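Local coordinates for penaeus monodon metallodensovirus major capsid protein (Penaeus monodon metallodensovirus, PDB 6WH7) that forms, as its major coat protein, the icosahedral capsid shell of a shrimp-infecting densovirus, assembling in 60 copies around the space for the viral genome, at residues T62-L66 with H107-L113; F90-T96 with V180-L186; C116-T122 with F299-E305; F220-D225 with R266-H271. The contacts are given in a common frame with arbitrary orientation. Numbering follows the deposited sequence.

Contact 1 of 4, residues T62-L66 with H107-L113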
# COMPACT_ATOMS: atom_id res chain seq x y z
N THR A 62 -75.28 40.13 20.23
CA THR A 62 -76.40 39.31 20.64
C THR A 62 -77.19 38.93 19.40
O THR A 62 -76.95 39.43 18.31
CB THR A 62 -77.31 40.02 21.64
OG1 THR A 62 -78.27 39.09 22.13
CG2 THR A 62 -78.03 41.17 20.98
N ALA A 63 -78.13 38.02 19.58
CA ALA A 63 -79.04 37.65 18.52
C ALA A 63 -80.43 37.52 19.09
O ALA A 63 -80.63 37.49 20.30
CB ALA A 63 -78.62 36.35 17.83
N ILE A 64 -81.41 37.48 18.19
CA ILE A 64 -82.77 37.11 18.51
C ILE A 64 -83.14 35.98 17.57
O ILE A 64 -83.24 36.20 16.35
CB ILE A 64 -83.74 38.28 18.38
CG1 ILE A 64 -83.44 39.33 19.44
CG2 ILE A 64 -85.17 37.80 18.48
CD1 ILE A 64 -84.18 40.60 19.26
N LYS A 65 -83.34 34.79 18.11
CA LYS A 65 -83.72 33.63 17.33
C LYS A 65 -85.16 33.29 17.66
O LYS A 65 -85.51 33.12 18.83
CB LYS A 65 -82.80 32.45 17.63
CG LYS A 65 -81.38 32.70 17.19
CD LYS A 65 -80.42 31.68 17.74
CE LYS A 65 -80.70 30.31 17.20
NZ LYS A 65 -79.74 29.32 17.73
N LEU A 66 -86.00 33.22 16.64
CA LEU A 66 -87.41 32.92 16.80
C LEU A 66 -87.81 31.82 15.83
O LEU A 66 -87.35 31.80 14.69
CB LEU A 66 -88.28 34.14 16.57
CG LEU A 66 -88.17 35.27 17.59
CD1 LEU A 66 -88.94 36.46 17.09
CD2 LEU A 66 -88.73 34.81 18.90
N HIS A 107 -89.01 40.68 21.43
CA HIS A 107 -88.14 39.84 22.22
C HIS A 107 -87.47 40.68 23.29
O HIS A 107 -87.26 41.88 23.11
CB HIS A 107 -87.11 39.16 21.33
CG HIS A 107 -86.37 38.05 21.98
ND1 HIS A 107 -85.29 38.25 22.81
CD2 HIS A 107 -86.55 36.71 21.93
CE1 HIS A 107 -84.84 37.09 23.24
NE2 HIS A 107 -85.58 36.14 22.72
N LYS A 108 -87.15 40.06 24.42
CA LYS A 108 -86.63 40.85 25.53
C LYS A 108 -85.20 41.30 25.29
O LYS A 108 -84.78 42.31 25.86
CB LYS A 108 -86.71 40.08 26.83
CG LYS A 108 -88.11 39.85 27.29
CD LYS A 108 -88.15 39.28 28.67
CE LYS A 108 -87.73 40.33 29.66
NZ LYS A 108 -88.67 41.47 29.68
N ASN A 109 -84.43 40.59 24.46
CA ASN A 109 -83.11 41.07 24.11
C ASN A 109 -83.18 42.37 23.34
O ASN A 109 -82.25 43.17 23.39
CB ASN A 109 -82.34 40.04 23.31
CG ASN A 109 -81.76 38.96 24.16
OD1 ASN A 109 -81.57 39.15 25.36
ND2 ASN A 109 -81.46 37.83 23.56
N TYR A 110 -84.27 42.60 22.62
CA TYR A 110 -84.37 43.86 21.90
C TYR A 110 -84.74 45.00 22.83
O TYR A 110 -84.14 46.08 22.75
CB TYR A 110 -85.38 43.76 20.77
CG TYR A 110 -85.40 45.03 19.99
CD1 TYR A 110 -84.39 45.30 19.09
CD2 TYR A 110 -86.38 45.98 20.17
CE1 TYR A 110 -84.36 46.45 18.38
CE2 TYR A 110 -86.37 47.15 19.46
CZ TYR A 110 -85.35 47.37 18.57
OH TYR A 110 -85.30 48.52 17.84
N SER A 111 -85.71 44.79 23.71
CA SER A 111 -86.06 45.81 24.69
C SER A 111 -84.85 46.21 25.52
O SER A 111 -84.83 47.31 26.08
CB SER A 111 -87.16 45.30 25.61
OG SER A 111 -88.34 45.06 24.87
N MET A 112 -83.86 45.34 25.61
CA MET A 112 -82.60 45.67 26.25
C MET A 112 -81.68 46.48 25.35
O MET A 112 -81.03 47.41 25.81
CB MET A 112 -81.91 44.40 26.69
CG MET A 112 -80.51 44.66 27.07
SD MET A 112 -79.75 43.27 27.86
CE MET A 112 -78.07 43.84 27.75
N LEU A 113 -81.61 46.12 24.07
CA LEU A 113 -80.83 46.91 23.12
C LEU A 113 -81.21 48.37 23.14
O LEU A 113 -80.39 49.23 22.81
CB LEU A 113 -81.01 46.36 21.71
CG LEU A 113 -80.49 44.96 21.45
CD1 LEU A 113 -80.90 44.53 20.08
CD2 LEU A 113 -79.00 44.95 21.58
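Helix 108-113 packs on strand 59-75 chiefly through I64, which buries more surface than any other residue of the contact, although its CA-to-CB bond points sideways. Its CG2 lies 3.7 Å from CB of H107, its CD1 3.7 Å from CB of Y110, and its CG1 4.1 Å from CB of N109, so I64 wedges against the first turn of the helix. The helix axis runs 8.6 Å from strand 62-66, at 149° to it. H107, second in buried area, is also the N-cap: its ND1 accepts a bond from N109 N (3.0 Å), while L66 CD2 meets the edge of its ring at CD2 (4.2 Å). T62, the third, rests CG2 on L113 CD2 (3.9 Å). The one hydrogen bond between the segments runs from N109 ND2 to A63 O (3.4 Å); Q306 of a neighbouring subunit also bonds to A63 O. In jelly-roll terms, the helix between strands C and D is laid on strand B. The chemistry across the segments is therefore chiefly apolar: their one polar link is weak, while H107 caps the helix and N109 OD1 is bonded to W304 of that neighbouring subunit.

Contact 2 of 4, residues F90-T96 with V180-L186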
# COMPACT_ATOMS: atom_id res chain seq x y z
N PHE A 90 -89.72 41.50 11.23
CA PHE A 90 -89.86 40.09 10.92
C PHE A 90 -88.99 39.24 11.83
O PHE A 90 -89.41 38.18 12.29
CB PHE A 90 -89.49 39.89 9.45
CG PHE A 90 -89.55 38.48 8.97
CD1 PHE A 90 -90.76 37.87 8.71
CD2 PHE A 90 -88.40 37.79 8.68
CE1 PHE A 90 -90.81 36.59 8.24
CE2 PHE A 90 -88.45 36.51 8.21
CZ PHE A 90 -89.65 35.91 7.99
N TYR A 91 -87.76 39.68 12.08
CA TYR A 91 -86.79 38.89 12.82
C TYR A 91 -86.88 39.04 14.34
O TYR A 91 -86.81 38.06 15.07
CB TYR A 91 -85.40 39.27 12.35
CG TYR A 91 -85.20 38.97 10.91
CD1 TYR A 91 -84.75 37.73 10.51
CD2 TYR A 91 -85.49 39.91 9.95
CE1 TYR A 91 -84.57 37.45 9.19
CE2 TYR A 91 -85.31 39.63 8.63
CZ TYR A 91 -84.85 38.40 8.25
OH TYR A 91 -84.66 38.11 6.93
N CYS A 92 -86.99 40.27 14.82
CA CYS A 92 -86.88 40.56 16.24
C CYS A 92 -88.23 40.72 16.93
O CYS A 92 -88.26 41.06 18.11
CB CYS A 92 -86.01 41.79 16.45
SG CYS A 92 -86.35 43.14 15.37
N GLU A 93 -89.32 40.49 16.22
CA GLU A 93 -90.65 40.65 16.77
C GLU A 93 -91.50 39.49 16.29
O GLU A 93 -91.51 39.18 15.10
CB GLU A 93 -91.23 42.00 16.35
CG GLU A 93 -92.62 42.27 16.77
CD GLU A 93 -92.97 43.71 16.55
OE1 GLU A 93 -92.07 44.47 16.15
OE2 GLU A 93 -94.15 44.08 16.75
N TYR A 94 -92.21 38.85 17.21
CA TYR A 94 -92.82 37.56 16.92
C TYR A 94 -94.30 37.81 16.66
O TYR A 94 -95.10 37.90 17.59
CB TYR A 94 -92.60 36.62 18.10
CG TYR A 94 -93.02 35.19 17.90
CD1 TYR A 94 -92.24 34.33 17.14
CD2 TYR A 94 -94.14 34.67 18.51
CE1 TYR A 94 -92.59 33.02 16.97
CE2 TYR A 94 -94.50 33.36 18.35
CZ TYR A 94 -93.71 32.54 17.57
OH TYR A 94 -94.05 31.23 17.39
N ASN A 95 -94.68 37.84 15.39
CA ASN A 95 -96.05 38.13 14.99
C ASN A 95 -96.60 36.84 14.42
O ASN A 95 -96.36 36.51 13.26
CB ASN A 95 -96.09 39.26 13.97
CG ASN A 95 -95.66 40.58 14.54
OD1 ASN A 95 -94.77 41.23 14.02
ND2 ASN A 95 -96.32 41.01 15.60
N THR A 96 -97.39 36.14 15.23
CA THR A 96 -97.91 34.84 14.85
C THR A 96 -99.19 34.62 15.62
O THR A 96 -99.27 35.01 16.79
CB THR A 96 -96.90 33.73 15.16
OG1 THR A 96 -95.67 33.99 14.49
CG2 THR A 96 -97.44 32.40 14.68
N VAL A 180 -99.73 43.58 9.95
CA VAL A 180 -98.36 43.54 10.43
C VAL A 180 -98.24 42.56 11.58
O VAL A 180 -97.14 42.09 11.88
CB VAL A 180 -97.88 44.94 10.85
CG1 VAL A 180 -98.42 45.31 12.21
CG2 VAL A 180 -96.41 45.04 10.80
N SER A 181 -99.36 42.22 12.23
CA SER A 181 -99.38 41.24 13.30
C SER A 181 -99.36 39.81 12.78
O SER A 181 -99.19 38.88 13.57
CB SER A 181 -100.62 41.43 14.16
OG SER A 181 -101.79 41.18 13.41
N SER A 182 -99.57 39.63 11.48
CA SER A 182 -99.54 38.33 10.85
C SER A 182 -98.20 38.03 10.20
O SER A 182 -98.09 37.06 9.45
CB SER A 182 -100.66 38.23 9.82
OG SER A 182 -100.68 36.94 9.26
N MET A 183 -97.19 38.87 10.44
CA MET A 183 -96.01 38.92 9.59
C MET A 183 -95.28 37.58 9.53
O MET A 183 -94.90 37.13 8.44
CB MET A 183 -95.07 40.01 10.08
CG MET A 183 -93.86 40.21 9.20
SD MET A 183 -92.87 41.61 9.71
CE MET A 183 -93.92 42.94 9.18
N ARG A 184 -95.07 36.93 10.67
CA ARG A 184 -94.16 35.78 10.67
C ARG A 184 -94.79 34.54 10.07
O ARG A 184 -94.10 33.79 9.37
CB ARG A 184 -93.64 35.49 12.06
CG ARG A 184 -92.56 36.42 12.50
CD ARG A 184 -92.03 35.97 13.83
NE ARG A 184 -91.45 34.64 13.73
CZ ARG A 184 -90.20 34.40 13.39
NH1 ARG A 184 -89.38 35.40 13.13
NH2 ARG A 184 -89.76 33.16 13.33
N GLU A 185 -96.06 34.26 10.31
CA GLU A 185 -96.69 33.21 9.52
C GLU A 185 -96.95 33.79 8.15
O GLU A 185 -97.63 34.82 8.03
CB GLU A 185 -97.97 32.68 10.17
CG GLU A 185 -99.20 33.55 10.14
CD GLU A 185 -99.17 34.62 11.18
OE1 GLU A 185 -98.11 34.80 11.80
OE2 GLU A 185 -100.22 35.25 11.42
N LEU A 186 -96.41 33.17 7.12
CA LEU A 186 -96.19 33.93 5.89
C LEU A 186 -97.48 33.81 5.11
O LEU A 186 -97.71 32.87 4.36
CB LEU A 186 -95.01 33.34 5.15
CG LEU A 186 -93.72 33.32 5.97
CD1 LEU A 186 -92.68 32.44 5.31
CD2 LEU A 186 -93.17 34.71 6.13
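A single arginine can bind two irregular segments through both its backbone and its side chain, as R184 does here at the tail of helix 88-92. F90 comes first: its backbone N sits 3.5 Å from M183 SD, its CB 3.8 Å from the same sulfur, and its ring edge meets L186, with CE1 3.7 Å from CD2. The carbonyl of F90 accepts a hydrogen bond from R184 NH1 (F90 O to NH1, 2.9 Å), and that nitrogen also bonds T295 on strand 287-302. At E93 the carbonyl passes 3.5 Å from R184 CD. Y94 follows, its CA-to-CB bond turned away but its ring returning to bring CD1 within 3.5 Å of R184 NE, while its hydroxyl bonds R67. N95 makes the closest backbone approach, its CA 4.9 Å from that of S181. Its carbonyl takes a hydrogen bond from R184 N (N95 O to N, 2.9 Å), and its CB packs 3.1 Å from S181 O. T96 finishes the segment with OG1 3.5 Å from R184 CB. R184 thus runs from its own backbone bond at N95 to a guanidinium bond at F90, and its side chain touches L66 and N68 of strand 59-75. The arrangement is that of two loop regions of a viral jelly roll, one between strands C and D and the other between E and F, packed together beside strands 59-75 and 287-302.

Contact 3 of 4, residues C116-T122 with F299-E305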
# COMPACT_ATOMS: atom_id res chain seq x y z
N CYS A 116 -79.23 50.11 25.72
CA CYS A 116 -77.86 50.36 25.31
C CYS A 116 -77.74 51.77 24.76
O CYS A 116 -78.73 52.43 24.45
CB CYS A 116 -77.44 49.36 24.24
SG CYS A 116 -77.61 47.67 24.74
N LYS A 117 -76.51 52.25 24.65
CA LYS A 117 -76.32 53.52 23.97
C LYS A 117 -76.60 53.38 22.48
O LYS A 117 -77.28 54.22 21.89
CB LYS A 117 -74.91 54.05 24.18
CG LYS A 117 -74.79 55.44 23.62
CD LYS A 117 -73.45 56.05 23.81
CE LYS A 117 -73.43 57.36 23.08
NZ LYS A 117 -74.45 58.29 23.62
N ALA A 118 -76.11 52.31 21.88
CA ALA A 118 -76.24 52.08 20.45
C ALA A 118 -76.44 50.60 20.20
O ALA A 118 -76.01 49.76 20.98
CB ALA A 118 -75.00 52.55 19.70
N HIS A 119 -77.10 50.29 19.09
CA HIS A 119 -77.27 48.92 18.65
C HIS A 119 -77.28 48.90 17.14
O HIS A 119 -77.60 49.89 16.49
CB HIS A 119 -78.56 48.30 19.20
CG HIS A 119 -79.80 49.00 18.75
ND1 HIS A 119 -80.38 48.77 17.53
CD2 HIS A 119 -80.55 49.94 19.35
CE1 HIS A 119 -81.45 49.53 17.40
NE2 HIS A 119 -81.58 50.25 18.50
N ARG A 120 -76.90 47.76 16.58
CA ARG A 120 -76.78 47.68 15.16
C ARG A 120 -77.18 46.30 14.68
O ARG A 120 -76.82 45.30 15.32
CB ARG A 120 -75.33 48.01 14.79
CG ARG A 120 -75.02 47.98 13.36
CD ARG A 120 -73.68 48.59 13.11
NE ARG A 120 -72.58 47.91 13.77
CZ ARG A 120 -71.37 48.42 13.85
NH1 ARG A 120 -71.12 49.60 13.31
NH2 ARG A 120 -70.40 47.76 14.46
N PRO A 121 -77.92 46.20 13.57
CA PRO A 121 -78.53 44.91 13.21
C PRO A 121 -77.58 43.86 12.67
O PRO A 121 -77.93 42.68 12.75
CB PRO A 121 -79.56 45.31 12.16
CG PRO A 121 -79.89 46.69 12.49
CD PRO A 121 -78.60 47.31 12.91
N THR A 122 -76.46 44.22 12.04
CA THR A 122 -75.52 43.27 11.43
C THR A 122 -76.22 42.16 10.65
O THR A 122 -77.13 42.43 9.87
CB THR A 122 -74.58 42.67 12.46
OG1 THR A 122 -75.31 41.90 13.41
CG2 THR A 122 -73.86 43.76 13.19
N PHE A 299 -77.56 41.11 16.59
CA PHE A 299 -77.30 42.51 16.90
C PHE A 299 -75.92 42.71 17.50
O PHE A 299 -75.42 41.87 18.25
CB PHE A 299 -78.35 43.06 17.86
CG PHE A 299 -79.68 43.26 17.25
CD1 PHE A 299 -79.98 44.44 16.61
CD2 PHE A 299 -80.64 42.28 17.33
CE1 PHE A 299 -81.20 44.64 16.06
CE2 PHE A 299 -81.87 42.48 16.78
CZ PHE A 299 -82.15 43.66 16.14
N GLU A 300 -75.31 43.83 17.16
CA GLU A 300 -74.21 44.38 17.92
C GLU A 300 -74.73 45.55 18.73
O GLU A 300 -75.49 46.37 18.23
CB GLU A 300 -73.08 44.86 17.02
CG GLU A 300 -72.32 43.77 16.34
CD GLU A 300 -71.28 44.30 15.39
OE1 GLU A 300 -71.27 45.52 15.14
OE2 GLU A 300 -70.45 43.50 14.91
N PHE A 301 -74.33 45.62 19.99
CA PHE A 301 -74.68 46.77 20.79
C PHE A 301 -73.44 47.28 21.51
O PHE A 301 -72.39 46.64 21.54
CB PHE A 301 -75.81 46.47 21.78
CG PHE A 301 -75.51 45.38 22.76
CD1 PHE A 301 -74.99 45.67 24.00
CD2 PHE A 301 -75.76 44.06 22.43
CE1 PHE A 301 -74.74 44.67 24.90
CE2 PHE A 301 -75.50 43.06 23.33
CZ PHE A 301 -75.00 43.36 24.56
N ARG A 302 -73.59 48.47 22.06
CA ARG A 302 -72.48 49.22 22.60
C ARG A 302 -72.98 50.01 23.80
O ARG A 302 -74.14 50.43 23.83
CB ARG A 302 -71.88 50.11 21.51
CG ARG A 302 -70.87 51.08 21.96
CD ARG A 302 -70.27 51.83 20.80
NE ARG A 302 -69.22 51.08 20.14
CZ ARG A 302 -68.56 51.52 19.07
NH1 ARG A 302 -68.88 52.68 18.53
NH2 ARG A 302 -67.59 50.80 18.54
N LEU A 303 -72.12 50.17 24.80
CA LEU A 303 -72.54 50.66 26.10
C LEU A 303 -72.30 52.15 26.24
O LEU A 303 -71.78 52.82 25.35
CB LEU A 303 -71.83 49.91 27.21
CG LEU A 303 -72.11 48.42 27.20
CD1 LEU A 303 -71.50 47.75 28.38
CD2 LEU A 303 -73.54 48.22 27.18
N TRP A 304 -72.67 52.66 27.40
CA TRP A 304 -72.62 54.07 27.74
C TRP A 304 -71.20 54.51 28.07
O TRP A 304 -70.31 53.70 28.33
CB TRP A 304 -73.55 54.35 28.90
CG TRP A 304 -74.95 54.05 28.53
CD1 TRP A 304 -75.63 52.92 28.81
CD2 TRP A 304 -75.83 54.88 27.78
NE1 TRP A 304 -76.90 52.99 28.30
CE2 TRP A 304 -77.04 54.19 27.66
CE3 TRP A 304 -75.71 56.15 27.21
CZ2 TRP A 304 -78.13 54.72 26.99
CZ3 TRP A 304 -76.79 56.67 26.54
CH2 TRP A 304 -77.98 55.96 26.44
N GLU A 305 -71.00 55.83 28.03
CA GLU A 305 -69.70 56.41 28.34
C GLU A 305 -69.30 56.11 29.78
O GLU A 305 -70.11 56.15 30.70
CB GLU A 305 -69.74 57.92 28.13
CG GLU A 305 -69.98 58.34 26.72
CD GLU A 305 -71.44 58.38 26.36
OE1 GLU A 305 -72.28 58.05 27.22
OE2 GLU A 305 -71.75 58.75 25.22
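This is a pairing of antiparallel β-strands, D (118-135) with I (287-302), within the BIDG sheet of the parvoviral jelly roll. The short segments run at 164° to each other, and the register is regular from A118 to R120. R120 and E300 form a hydrogen-bonded pair, with R120 N to E300 O at 2.6 Å and E300 N to R120 O at 2.8 Å. H119 and F301 make the non-hydrogen-bonded pair, their CA atoms 4.0 Å apart, and A118 pairs with R302 through R302 N to A118 O at 2.9 Å. At the start of strand D the pattern breaks into a classic β-bulge: K117 N (3.1 Å) and A118 N (3.3 Å) both donate, weakly, to R302 O. Side chains reinforce either end. R120 NH2 reaches E300 OE1 at 2.5 Å, a very short salt bridge, on the face shared with A118 and R302. At the bulge, K117 CB lies over the six-membered ring of W304, 3.8 Å from its centroid, and K117 NZ meets E305 OE2 at 3.2 Å. C116 SG approaches CD1 of F301 at 3.4 Å, an oblique sulfur-aromatic contact. Both partners of the K117-E305 bridge are shared, K117 with D323 and E305 with R352 of another neighbouring subunit. R120-E300 thus adds a charge pair to the strand pairing itself, whereas K117-E305 continues the contact beyond the strand ends, to where the subunits meet.

Contact 4 of 4, residues F220-D225 with R266-H271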
# COMPACT_ATOMS: atom_id res chain seq x y z
N PHE A 220 -81.27 31.39 4.36
CA PHE A 220 -81.05 32.65 3.67
C PHE A 220 -80.55 33.66 4.68
O PHE A 220 -81.21 33.89 5.69
CB PHE A 220 -82.32 33.13 2.99
CG PHE A 220 -82.88 32.14 2.04
CD1 PHE A 220 -82.35 32.01 0.78
CD2 PHE A 220 -83.90 31.30 2.42
CE1 PHE A 220 -82.84 31.08 -0.08
CE2 PHE A 220 -84.39 30.38 1.56
CZ PHE A 220 -83.85 30.26 0.32
N SER A 221 -79.39 34.24 4.42
CA SER A 221 -78.78 35.20 5.32
C SER A 221 -78.48 36.48 4.56
O SER A 221 -78.32 36.49 3.34
CB SER A 221 -77.48 34.67 5.93
OG SER A 221 -77.74 33.56 6.77
N HIS A 222 -78.40 37.57 5.32
CA HIS A 222 -77.95 38.84 4.78
C HIS A 222 -77.04 39.49 5.80
O HIS A 222 -77.46 39.73 6.93
CB HIS A 222 -79.13 39.75 4.46
CG HIS A 222 -78.75 41.04 3.82
ND1 HIS A 222 -78.18 41.10 2.57
CD2 HIS A 222 -78.87 42.31 4.24
CE1 HIS A 222 -77.96 42.36 2.25
NE2 HIS A 222 -78.37 43.12 3.25
N ASP A 223 -75.82 39.78 5.40
CA ASP A 223 -74.89 40.51 6.25
C ASP A 223 -75.09 42.00 6.07
O ASP A 223 -75.31 42.48 4.96
CB ASP A 223 -73.45 40.14 5.93
CG ASP A 223 -73.07 38.77 6.42
OD1 ASP A 223 -73.81 38.21 7.24
OD2 ASP A 223 -72.03 38.25 5.98
N LEU A 224 -74.99 42.73 7.18
CA LEU A 224 -75.01 44.18 7.17
C LEU A 224 -73.66 44.67 7.68
O LEU A 224 -73.25 44.31 8.79
CB LEU A 224 -76.12 44.74 8.06
CG LEU A 224 -77.53 44.91 7.53
CD1 LEU A 224 -78.15 43.58 7.24
CD2 LEU A 224 -78.33 45.63 8.56
N ASP A 225 -72.98 45.46 6.88
CA ASP A 225 -71.82 46.21 7.35
C ASP A 225 -72.24 47.67 7.33
O ASP A 225 -72.26 48.31 6.27
CB ASP A 225 -70.60 45.96 6.49
CG ASP A 225 -69.34 46.54 7.08
OD1 ASP A 225 -69.39 47.02 8.23
OD2 ASP A 225 -68.29 46.51 6.41
N ARG A 266 -76.21 48.03 -0.68
CA ARG A 266 -76.44 46.73 -0.08
C ARG A 266 -77.93 46.60 0.13
O ARG A 266 -78.53 47.41 0.83
CB ARG A 266 -75.68 46.57 1.23
CG ARG A 266 -75.66 45.17 1.76
CD ARG A 266 -75.04 45.15 3.13
NE ARG A 266 -73.65 45.56 3.11
CZ ARG A 266 -72.63 44.74 2.97
NH1 ARG A 266 -72.84 43.44 2.85
NH2 ARG A 266 -71.39 45.21 2.96
N GLY A 267 -78.53 45.58 -0.47
CA GLY A 267 -79.97 45.41 -0.37
C GLY A 267 -80.29 43.94 -0.37
O GLY A 267 -79.43 43.09 -0.58
N MET A 268 -81.56 43.63 -0.12
CA MET A 268 -82.01 42.25 -0.10
C MET A 268 -83.02 42.01 -1.19
O MET A 268 -83.95 42.79 -1.37
CB MET A 268 -82.61 41.89 1.26
CG MET A 268 -81.58 41.85 2.33
SD MET A 268 -82.12 41.03 3.81
CE MET A 268 -83.13 42.27 4.46
N ALA A 269 -82.83 40.92 -1.92
CA ALA A 269 -83.73 40.55 -2.99
C ALA A 269 -85.05 40.06 -2.43
O ALA A 269 -85.15 39.62 -1.28
CB ALA A 269 -83.10 39.48 -3.86
N GLY A 270 -86.09 40.16 -3.25
CA GLY A 270 -87.40 39.70 -2.84
C GLY A 270 -87.41 38.19 -2.74
O GLY A 270 -86.99 37.50 -3.67
N HIS A 271 -87.87 37.68 -1.61
CA HIS A 271 -88.07 36.25 -1.46
C HIS A 271 -89.55 35.94 -1.53
O HIS A 271 -90.37 36.66 -0.96
CB HIS A 271 -87.46 35.71 -0.18
CG HIS A 271 -85.97 35.72 -0.18
ND1 HIS A 271 -85.22 35.26 0.89
CD2 HIS A 271 -85.08 36.16 -1.09
CE1 HIS A 271 -83.94 35.39 0.61
NE2 HIS A 271 -83.82 35.94 -0.58
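Ring contacts form one group where two segments run in nearly opposite directions, 164° apart, without pairing their backbones; the nearest CA atoms, those of H222 and M268, stay 7.2 Å apart. The edge of the H271 ring points at the face of F220, centroids 4.9 Å apart and planes at 62°, with H271 CE1 3.7 Å from F220 CB. H159 and Y126 join this cluster, and Y126 takes part in a hydrogen bond with H271 ND1. The H222 ring is met over its face by M268, whose CG lies 3.3 Å from the ring centroid in a CH-π contact and whose SD, obliquely placed, lies 3.9 Å from it. The F220-H271 pair lies between the two sheets of the jelly roll: strand 218-222 is G of BIDG and strand 270-274 is H of CHEF. Polar and van der Waals contacts gather at the other end. R266 NH1 donates a weak hydrogen bond to D223 O at 3.4 Å, and R266 CD lies 3.2 Å from that carbonyl oxygen. The guanidinium lies face-on to the backbone N of D225, with NH2 3.7 Å from D225 CB; the carboxylate of D225 instead forms a salt bridge with R356 of another neighbouring subunit.

From the N terminus, contact 1 opens on strand 59-75 and closes at helix 108-113, a loop of 40 residues that takes in strand C and brings the C-to-D connection back onto strand B. Contact 2 opens inside that loop and closes only at 180-186, so the two cross; they meet where R184 and Y91 approach L66. Contact 3 opens just after contact 1 closes and spans the longest stretch, to 299-305; it crosses contact 2 and encloses contact 4, which begins after contact 2 has closed. Contacts 1 and 3 share the BIDG sheet, L113 packing on F299 and F301. Contact 4 joins that sheet to the opposing CHEF sheet, and L224 touches P121 of contact 3.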